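Local coordinates for beta-galactoside alpha-2,6-sialyltransferase (PDB 2Z4T), which transfers sialic acid in alpha-2,6 linkage from a CMP-activated donor to beta-galactoside acceptors such as lactose, at residues A[229-232]-A[236-239]; A[203-208]-A[280-285]; A[129-134]-A[197-202]. All blocks are in the same frame, centred on the assembly; numbering follows the deposited sequence.

Interaction 1: A[229-232]-A[236-239]; sequences LYDD and EYVN. With GAL (beta-D-galactopyranose), chain B.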
loop_
_atom_site.group_PDB
_atom_site.type_symbol
_atom_site.label_atom_id
_atom_site.label_comp_id
_atom_site.label_asym_id
_atom_site.label_seq_id
_atom_site.Cartn_x
_atom_site.Cartn_y
_atom_site.Cartn_z
ATOM N N LEU A 229 -5.731 7.039 -3.572
ATOM C CA LEU A 229 -6.755 6.027 -3.371
ATOM C C LEU A 229 -6.384 4.722 -4.095
ATOM O O LEU A 229 -6.194 4.705 -5.326
ATOM C CB LEU A 229 -8.119 6.576 -3.802
ATOM C CG LEU A 229 -8.314 7.868 -2.991
ATOM C CD1 LEU A 229 -8.729 9.069 -3.838
ATOM C CD2 LEU A 229 -9.152 7.684 -1.712
ATOM N N TYR A 230 -6.245 3.650 -3.320
ATOM C CA TYR A 230 -5.881 2.350 -3.848
ATOM C C TYR A 230 -7.056 1.444 -3.581
ATOM O O TYR A 230 -7.551 1.412 -2.448
ATOM C CB TYR A 230 -4.623 1.798 -3.153
ATOM C CG TYR A 230 -3.338 2.510 -3.507
ATOM C CD1 TYR A 230 -2.747 3.415 -2.620
ATOM C CD2 TYR A 230 -2.713 2.290 -4.734
ATOM C CE1 TYR A 230 -1.554 4.107 -2.950
ATOM C CE2 TYR A 230 -1.509 2.954 -5.077
ATOM C CZ TYR A 230 -0.948 3.861 -4.178
ATOM O OH TYR A 230 0.225 4.498 -4.518
ATOM N N ASP A 231 -7.507 0.730 -4.618
ATOM C CA ASP A 231 -8.662 -0.177 -4.535
ATOM C C ASP A 231 -8.470 -1.305 -3.530
ATOM O O ASP A 231 -7.428 -1.947 -3.501
ATOM C CB ASP A 231 -8.954 -0.828 -5.891
ATOM C CG ASP A 231 -9.499 0.146 -6.910
ATOM O OD1 ASP A 231 -10.095 1.154 -6.481
ATOM O OD2 ASP A 231 -9.320 -0.095 -8.132
ATOM N N ASP A 232 -9.509 -1.549 -2.737
ATOM C CA ASP A 232 -9.604 -2.732 -1.903
ATOM C C ASP A 232 -9.326 -3.957 -2.764
ATOM O O ASP A 232 -8.575 -4.847 -2.364
ATOM C CB ASP A 232 -11.005 -2.796 -1.302
ATOM C CG ASP A 232 -11.142 -3.874 -0.260
ATOM O OD1 ASP A 232 -11.093 -5.084 -0.615
ATOM O OD2 ASP A 232 -11.320 -3.491 0.921
ATOM N N GLU A 236 -14.488 -2.702 -5.248
ATOM C CA GLU A 236 -14.983 -1.498 -5.912
ATOM C C GLU A 236 -15.580 -1.723 -7.310
ATOM O O GLU A 236 -16.497 -0.977 -7.725
ATOM C CB GLU A 236 -14.089 -0.243 -5.784
ATOM C CG GLU A 236 -12.641 -0.409 -5.685
ATOM C CD GLU A 236 -12.169 -0.789 -4.300
ATOM O OE1 GLU A 236 -12.091 0.076 -3.409
ATOM O OE2 GLU A 236 -11.823 -1.976 -4.131
ATOM N N TYR A 237 -15.132 -2.784 -7.989
ATOM C CA TYR A 237 -15.650 -3.149 -9.312
ATOM C C TYR A 237 -17.071 -3.725 -9.265
ATOM O O TYR A 237 -17.863 -3.481 -10.178
ATOM C CB TYR A 237 -14.635 -4.043 -10.079
ATOM C CG TYR A 237 -13.359 -3.270 -10.253
ATOM C CD1 TYR A 237 -12.456 -3.139 -9.191
ATOM C CD2 TYR A 237 -13.094 -2.575 -11.438
ATOM C CE1 TYR A 237 -11.305 -2.372 -9.312
ATOM C CE2 TYR A 237 -11.932 -1.786 -11.576
ATOM C CZ TYR A 237 -11.057 -1.685 -10.508
ATOM O OH TYR A 237 -9.915 -0.922 -10.627
ATOM N N VAL A 238 -17.386 -4.473 -8.205
ATOM C CA VAL A 238 -18.744 -4.936 -7.948
ATOM C C VAL A 238 -19.630 -3.690 -7.762
ATOM O O VAL A 238 -20.695 -3.560 -8.371
ATOM C CB VAL A 238 -18.805 -5.857 -6.677
ATOM C CG1 VAL A 238 -20.257 -5.961 -6.115
ATOM C CG2 VAL A 238 -18.258 -7.227 -6.966
ATOM N N ASN A 239 -19.172 -2.763 -6.924
ATOM C CA ASN A 239 -19.889 -1.520 -6.717
ATOM C C ASN A 239 -20.071 -0.735 -7.994
ATOM O O ASN A 239 -21.165 -0.194 -8.229
ATOM C CB ASN A 239 -19.195 -0.650 -5.666
ATOM C CG ASN A 239 -19.349 -1.214 -4.273
ATOM O OD1 ASN A 239 -20.277 -1.998 -4.008
ATOM N ND2 ASN A 239 -18.436 -0.847 -3.377
HETATM C C1 GAL B . -14.140 -6.729 4.894
HETATM C C2 GAL B . -14.994 -5.533 4.478
HETATM C C3 GAL B . -15.147 -5.529 2.959
HETATM C C4 GAL B . -13.778 -5.640 2.276
HETATM C C5 GAL B . -12.955 -6.802 2.837
HETATM C C6 GAL B . -11.509 -6.811 2.332
HETATM O O2 GAL B . -16.247 -5.590 5.141
HETATM O O3 GAL B . -15.810 -4.346 2.536
HETATM O O4 GAL B . -13.094 -4.417 2.449
HETATM O O5 GAL B . -12.891 -6.685 4.237
HETATM O O6 GAL B . -11.417 -7.088 0.950
#
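Two buried acids, Asp231 and Glu236, lie against each other here, their carboxylate planes only 24° apart and Asp231 OD1 3.8 Å from Glu236 OE1. Asp231 OD1 comes within 3.1 Å of Glu236 CG. Glu236, in the first turn of helix 234-243, bends at its second torsion and folds its carboxylate back against the chain just after strand 222-230. There OE1 accepts the Asp232 backbone N at 3.1 Å, from above the carboxylate plane, and also the amide of Ala203; OE2 accepts Gly233 N. Tyr237 OH donates to Asp231 OD2 at 2.7 Å, nearly along the C-O bond, with the ring almost perpendicular (88°) to the carboxylate. Leu293 N gives OD2 a second donor. The end of Asp232 leads off the other way, its CG anti to the backbone N (chi1 -171°), and meets the acceptor galactose, whose O6 donates to OD1 at 2.6 Å and whose O4 donates to OD2 at 2.5 Å. Main-chain amides and a phenol thus probably offset the charge of the buried acid pair, and Glu236 fixes the backbone from which Asp232 grips the sugar.

Interaction 2: A[203-208]-A[280-285]; sequences AHSFDN and YNWQKL. With GAL (beta-D-galactopyranose), chain B.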
loop_
_atom_site.group_PDB
_atom_site.type_symbol
_atom_site.label_atom_id
_atom_site.label_comp_id
_atom_site.label_asym_id
_atom_site.label_seq_id
_atom_site.Cartn_x
_atom_site.Cartn_y
_atom_site.Cartn_z
ATOM N N ALA A 203 -12.711 2.059 -1.506
ATOM C CA ALA A 203 -14.095 1.771 -1.060
ATOM C C ALA A 203 -14.379 2.300 0.333
ATOM O O ALA A 203 -15.516 2.689 0.622
ATOM C CB ALA A 203 -14.403 0.280 -1.108
ATOM N N HIS A 204 -13.340 2.311 1.176
ATOM C CA HIS A 204 -13.441 2.736 2.577
ATOM C C HIS A 204 -12.849 4.129 2.848
ATOM O O HIS A 204 -12.588 4.458 4.011
ATOM C CB HIS A 204 -12.738 1.709 3.481
ATOM C CG HIS A 204 -13.413 0.379 3.509
ATOM N ND1 HIS A 204 -14.290 0.013 4.506
ATOM C CD2 HIS A 204 -13.377 -0.659 2.638
ATOM C CE1 HIS A 204 -14.760 -1.196 4.249
ATOM N NE2 HIS A 204 -14.232 -1.620 3.117
ATOM N N SER A 205 -12.635 4.925 1.787
ATOM C CA SER A 205 -11.976 6.240 1.915
ATOM C C SER A 205 -12.653 7.076 3.014
ATOM O O SER A 205 -12.014 7.973 3.592
ATOM C CB SER A 205 -11.596 6.953 0.597
ATOM O OG SER A 205 -12.543 6.782 -0.442
ATOM N N PHE A 206 -13.964 6.936 3.213
ATOM C CA PHE A 206 -14.811 8.079 3.329
ATOM C C PHE A 206 -14.600 8.013 4.877
ATOM O O PHE A 206 -14.153 8.975 5.500
ATOM C CB PHE A 206 -16.297 7.847 3.026
ATOM C CG PHE A 206 -17.213 8.929 3.616
ATOM C CD1 PHE A 206 -17.706 9.956 2.820
ATOM C CD2 PHE A 206 -17.544 8.927 4.982
ATOM C CE1 PHE A 206 -18.520 10.966 3.362
ATOM C CE2 PHE A 206 -18.360 9.926 5.544
ATOM C CZ PHE A 206 -18.847 10.952 4.735
ATOM N N ASP A 207 -14.843 6.825 5.467
ATOM C CA ASP A 207 -14.627 6.553 6.902
ATOM C C ASP A 207 -13.170 6.586 7.366
ATOM O O ASP A 207 -12.906 6.779 8.554
ATOM C CB ASP A 207 -15.188 5.193 7.300
ATOM C CG ASP A 207 -16.707 5.196 7.490
ATOM O OD1 ASP A 207 -17.311 6.257 7.712
ATOM O OD2 ASP A 207 -17.305 4.106 7.413
ATOM N N ASN A 208 -12.223 6.379 6.454
ATOM C CA ASN A 208 -10.819 6.547 6.818
ATOM C C ASN A 208 -10.357 8.007 6.796
ATOM O O ASN A 208 -9.522 8.406 7.611
ATOM C CB ASN A 208 -9.913 5.702 5.928
ATOM C CG ASN A 208 -10.037 4.220 6.216
ATOM O OD1 ASN A 208 -10.422 3.809 7.322
ATOM N ND2 ASN A 208 -9.706 3.395 5.216
ATOM N N TYR A 280 -15.831 8.883 -5.087
ATOM C CA TYR A 280 -15.248 9.401 -6.319
ATOM C C TYR A 280 -15.317 10.923 -6.449
ATOM O O TYR A 280 -15.478 11.448 -7.539
ATOM C CB TYR A 280 -15.809 8.670 -7.550
ATOM C CG TYR A 280 -15.475 7.190 -7.505
ATOM C CD1 TYR A 280 -14.157 6.762 -7.613
ATOM C CD2 TYR A 280 -16.479 6.221 -7.295
ATOM C CE1 TYR A 280 -13.819 5.403 -7.549
ATOM C CE2 TYR A 280 -16.168 4.874 -7.233
ATOM C CZ TYR A 280 -14.825 4.470 -7.355
ATOM O OH TYR A 280 -14.480 3.143 -7.269
ATOM N N ASN A 281 -15.168 11.624 -5.326
ATOM C CA ASN A 281 -15.111 13.084 -5.330
ATOM C C ASN A 281 -13.857 13.668 -4.697
ATOM O O ASN A 281 -13.704 14.900 -4.682
ATOM C CB ASN A 281 -16.352 13.691 -4.673
ATOM C CG ASN A 281 -17.483 13.863 -5.640
ATOM O OD1 ASN A 281 -18.452 13.109 -5.624
ATOM N ND2 ASN A 281 -17.364 14.847 -6.505
ATOM N N TRP A 282 -12.948 12.816 -4.202
ATOM C CA TRP A 282 -11.711 13.327 -3.582
ATOM C C TRP A 282 -10.999 14.350 -4.470
ATOM O O TRP A 282 -10.569 15.401 -3.994
ATOM C CB TRP A 282 -10.751 12.202 -3.133
ATOM C CG TRP A 282 -11.334 11.332 -2.039
ATOM C CD1 TRP A 282 -11.598 9.987 -2.104
ATOM C CD2 TRP A 282 -11.761 11.758 -0.734
ATOM N NE1 TRP A 282 -12.155 9.556 -0.925
ATOM C CE2 TRP A 282 -12.259 10.620 -0.066
ATOM C CE3 TRP A 282 -11.748 12.982 -0.061
ATOM C CZ2 TRP A 282 -12.751 10.677 1.245
ATOM C CZ3 TRP A 282 -12.250 13.039 1.237
ATOM C CH2 TRP A 282 -12.738 11.895 1.877
ATOM N N GLN A 283 -10.931 14.044 -5.761
ATOM C CA GLN A 283 -10.222 14.867 -6.743
ATOM C C GLN A 283 -10.875 16.221 -6.993
ATOM O O GLN A 283 -10.228 17.138 -7.514
ATOM C CB GLN A 283 -10.090 14.108 -8.080
ATOM C CG GLN A 283 -11.342 14.125 -8.977
ATOM C CD GLN A 283 -12.463 13.215 -8.494
ATOM O OE1 GLN A 283 -12.424 12.678 -7.385
ATOM N NE2 GLN A 283 -13.477 13.041 -9.336
ATOM N N LYS A 284 -12.154 16.346 -6.645
ATOM C CA LYS A 284 -12.852 17.622 -6.793
ATOM C C LYS A 284 -12.554 18.577 -5.643
ATOM O O LYS A 284 -12.850 19.759 -5.743
ATOM C CB LYS A 284 -14.362 17.404 -6.884
ATOM C CG LYS A 284 -14.820 16.640 -8.108
ATOM C CD LYS A 284 -14.570 17.418 -9.386
ATOM C CE LYS A 284 -14.388 16.474 -10.541
ATOM N NZ LYS A 284 -14.625 17.136 -11.840
ATOM N N LEU A 285 -11.975 18.064 -4.553
ATOM C CA LEU A 285 -11.761 18.866 -3.344
ATOM C C LEU A 285 -10.310 18.967 -2.942
ATOM O O LEU A 285 -9.960 19.811 -2.116
ATOM C CB LEU A 285 -12.571 18.317 -2.165
ATOM C CG LEU A 285 -14.105 18.315 -2.259
ATOM C CD1 LEU A 285 -14.705 17.383 -1.233
ATOM C CD2 LEU A 285 -14.620 19.690 -2.021
HETATM C C1 GAL B . -14.140 -6.729 4.894
HETATM C C2 GAL B . -14.994 -5.533 4.478
HETATM C C3 GAL B . -15.147 -5.529 2.959
HETATM C C4 GAL B . -13.778 -5.640 2.276
HETATM C C5 GAL B . -12.955 -6.802 2.837
HETATM C C6 GAL B . -11.509 -6.811 2.332
HETATM O O2 GAL B . -16.247 -5.590 5.141
HETATM O O3 GAL B . -15.810 -4.346 2.536
HETATM O O4 GAL B . -13.094 -4.417 2.449
HETATM O O5 GAL B . -12.891 -6.685 4.237
HETATM O O6 GAL B . -11.417 -7.088 0.950
#
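Trp282 meets Ser205 at the start of helix 205-216, the helix of a beta-alpha-beta crossover in the Rossmann-like acceptor half of this GT-B enzyme; strands 194-201 and 222-230, which it connects, are parallel neighbours in the sheet. The partner segment begins with Tyr280, where the chain leaves helix 276-279. Its carbonyl O accepts Gln283 NE2 at 3.1 Å, the donor lying well above the carbonyl plane. Asn281 contributes its own carbonyl O, which receives Lys284 N at 2.9 Å and starts a short, weakly bonded helix. Trp282 then makes the crossing. With CG beside its backbone N and anti to the carbonyl carbon (chi1 -64°), the indole reaches the other segment edge-on. NE1 donates to Ser205 OG at 2.8 Å, nearly straight at 166° and in the ring plane, while CZ2, further round the same edge, comes within 3.9 Å of Phe206 CA. The serine hydroxyl has a stronger partner in Thr202 O, so it both receives the indole N-H and ties the helix start to the loop that follows strand 194-201. Leu209, Val210 and Leu213 of the same helix, with Ile227 and Leu229 of strand 222-230, also pack on the indole. After it, Gln283 reaches the carbonyl O of Tyr310 as well, Lys284 makes a cation-pi contact with the ring of Tyr310, and Leu285 N closes the turn on Trp282 O at 3.1 Å. Just before Ser205 stands His204, the N-cap residue, its backbone N bonded to Asn201 OD1 and its ND1 to His175 NE2. The far ring nitrogen faces the galactose: His204 NE2 donates to GAL O4 at 3.1 Å and shares a second hydrogen bond with GAL O3 at 3.2 Å.

Interaction 3: A[129-134]-A[197-202]; sequences LQQLMD and KLSSNT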
loop_
_atom_site.group_PDB
_atom_site.type_symbol
_atom_site.label_atom_id
_atom_site.label_comp_id
_atom_site.label_asym_id
_atom_site.label_seq_id
_atom_site.Cartn_x
_atom_site.Cartn_y
_atom_site.Cartn_z
ATOM N N LEU A 129 -0.441 -3.233 0.403
ATOM C CA LEU A 129 0.711 -3.597 -0.385
ATOM C C LEU A 129 1.229 -2.377 -1.157
ATOM O O LEU A 129 2.428 -2.092 -1.128
ATOM C CB LEU A 129 0.364 -4.723 -1.352
ATOM C CG LEU A 129 1.493 -5.174 -2.266
ATOM C CD1 LEU A 129 2.606 -5.789 -1.442
ATOM C CD2 LEU A 129 0.945 -6.149 -3.322
ATOM N N GLN A 130 0.332 -1.657 -1.823
ATOM C CA GLN A 130 0.740 -0.489 -2.583
ATOM C C GLN A 130 1.294 0.625 -1.680
ATOM O O GLN A 130 2.282 1.296 -2.037
ATOM C CB GLN A 130 -0.414 0.018 -3.419
ATOM C CG GLN A 130 -0.781 -0.895 -4.554
ATOM C CD GLN A 130 0.155 -0.810 -5.777
ATOM O OE1 GLN A 130 0.265 -1.771 -6.547
ATOM N NE2 GLN A 130 0.799 0.334 -5.973
ATOM N N GLN A 131 0.678 0.804 -0.514
ATOM C CA GLN A 131 1.116 1.828 0.432
ATOM C C GLN A 131 2.511 1.508 0.935
ATOM O O GLN A 131 3.349 2.403 1.016
ATOM C CB GLN A 131 0.121 1.976 1.601
ATOM C CG GLN A 131 -1.279 2.460 1.176
ATOM C CD GLN A 131 -2.315 2.410 2.300
ATOM O OE1 GLN A 131 -2.158 1.661 3.281
ATOM N NE2 GLN A 131 -3.374 3.234 2.180
ATOM N N LEU A 132 2.779 0.232 1.230
ATOM C CA LEU A 132 4.101 -0.214 1.629
ATOM C C LEU A 132 5.145 0.197 0.612
ATOM O O LEU A 132 6.221 0.703 0.976
ATOM C CB LEU A 132 4.170 -1.732 1.731
ATOM C CG LEU A 132 5.076 -2.386 2.787
ATOM C CD1 LEU A 132 5.586 -3.726 2.349
ATOM C CD2 LEU A 132 6.228 -1.523 3.290
ATOM N N MET A 133 4.855 -0.058 -0.657
ATOM C CA MET A 133 5.782 0.290 -1.713
ATOM C C MET A 133 5.987 1.816 -1.794
ATOM O O MET A 133 7.095 2.257 -2.051
ATOM C CB MET A 133 5.323 -0.292 -3.054
ATOM C CG MET A 133 5.422 -1.810 -3.123
ATOM S SD MET A 133 5.224 -2.468 -4.797
ATOM C CE MET A 133 3.521 -2.058 -5.184
ATOM N N ASP A 134 4.925 2.601 -1.557
ATOM C CA ASP A 134 5.028 4.070 -1.494
ATOM C C ASP A 134 5.926 4.564 -0.355
ATOM O O ASP A 134 6.634 5.565 -0.513
ATOM C CB ASP A 134 3.658 4.713 -1.352
ATOM C CG ASP A 134 2.801 4.549 -2.595
ATOM O OD1 ASP A 134 3.320 4.209 -3.701
ATOM O OD2 ASP A 134 1.587 4.756 -2.465
ATOM N N LYS A 197 0.315 14.205 3.241
ATOM C CA LYS A 197 -0.207 13.263 2.244
ATOM C C LYS A 197 -1.109 12.229 2.926
ATOM O O LYS A 197 -0.822 11.782 4.042
ATOM C CB LYS A 197 0.928 12.557 1.547
ATOM C CG LYS A 197 1.573 13.370 0.463
ATOM C CD LYS A 197 2.927 12.771 0.139
ATOM C CE LYS A 197 3.199 12.711 -1.370
ATOM N NZ LYS A 197 2.819 11.391 -1.971
ATOM N N LEU A 198 -2.201 11.868 2.266
ATOM C CA LEU A 198 -3.113 10.878 2.809
ATOM C C LEU A 198 -3.305 9.765 1.803
ATOM O O LEU A 198 -3.322 10.005 0.579
ATOM C CB LEU A 198 -4.473 11.488 3.174
ATOM C CG LEU A 198 -4.534 12.619 4.209
ATOM C CD1 LEU A 198 -5.944 13.167 4.292
ATOM C CD2 LEU A 198 -4.042 12.190 5.604
ATOM N N SER A 199 -3.448 8.547 2.321
ATOM C CA SER A 199 -3.627 7.390 1.484
ATOM C C SER A 199 -4.632 6.426 2.101
ATOM O O SER A 199 -4.548 6.088 3.286
ATOM C CB SER A 199 -2.289 6.672 1.249
ATOM O OG SER A 199 -2.447 5.630 0.289
ATOM N N SER A 200 -5.569 5.961 1.283
ATOM C CA SER A 200 -6.571 5.036 1.760
ATOM C C SER A 200 -7.014 4.025 0.728
ATOM O O SER A 200 -6.979 4.291 -0.484
ATOM C CB SER A 200 -7.810 5.780 2.256
ATOM O OG SER A 200 -8.842 4.856 2.580
ATOM N N ASN A 201 -7.402 2.857 1.249
ATOM C CA ASN A 201 -8.398 1.978 0.637
ATOM C C ASN A 201 -9.522 2.836 0.011
ATOM O O ASN A 201 -10.100 3.694 0.683
ATOM C CB ASN A 201 -8.939 1.044 1.739
ATOM C CG ASN A 201 -9.970 0.050 1.239
ATOM O OD1 ASN A 201 -11.043 0.434 0.749
ATOM N ND2 ASN A 201 -9.674 -1.245 1.412
ATOM N N THR A 202 -9.799 2.621 -1.272
ATOM C CA THR A 202 -10.758 3.441 -2.006
ATOM C C THR A 202 -12.186 3.293 -1.483
ATOM O O THR A 202 -12.798 4.296 -1.050
ATOM C CB THR A 202 -10.679 3.168 -3.536
ATOM O OG1 THR A 202 -9.337 3.415 -3.989
ATOM C CG2 THR A 202 -11.645 4.063 -4.323
HETATM O O HOH W 1 0.148 6.117 -0.646
#
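Helix 126-141 packs on one face of the Rossmann-like sheet of the acceptor half, and Gln131 spans the gap to Ser199 on strand 194-201. Helix and strand run nearly antiparallel, at 157°, with their axes 9.6 Å apart, a distance that Gln131 bridges. Its chain is extended beyond CG (chi2 172°), which carries the amide over to the strand. NE2 donates to Ser199 OG at 3.2 Å, the hydroxyl lying 24° out of the amide plane. The stronger hold on this amide is at its other end, where OE1 accepts the indole N-H of Trp151; NE2 also donates weakly to Val121 O. One turn along the helix, Asp134 joins the same serine through a water, which accepts from Ser199 OG at 2.8 Å and donates to Asp134 OD2 at 2.7 Å. Asp134 OD2 also bonds the hydroxyl of Tyr230, on the next strand. Further along, Ser200, whose CB points away from the helix, donates through OG to Asn201 O at 2.6 Å, while Asn201 ND2 bonds Asp122 and Asp232 beside the sugar site. Ser199 OG is therefore used both as acceptor, from the amide, and as donor, to the water: the helix is tied to the strand by one direct and one water-mediated bond at a single hydroxyl, which probably favours this placement.

Overall arrangement
The three contacts lie 12 to 13 Å apart, centre to centre, in the acceptor half of the GT-B fold. Interaction 3 closes before the other two begin, and 229-232 and 236-239 both fall between the two segments of interaction 2. Strand 194-201, helix 205-216 and strand 222-230 follow one another along the chain and join all three. Thr202 N bonds Tyr230 O between the adjacent strands, Asn208 ND2 bonds Ser200 OG, and the CD2 of Leu229 packs on Trp282 and Ser205. Interactions 1 and 2 each bring a residue to the same galactose, while interaction 3 packs a helix over the sheet whose strand ends supply much of that pocket.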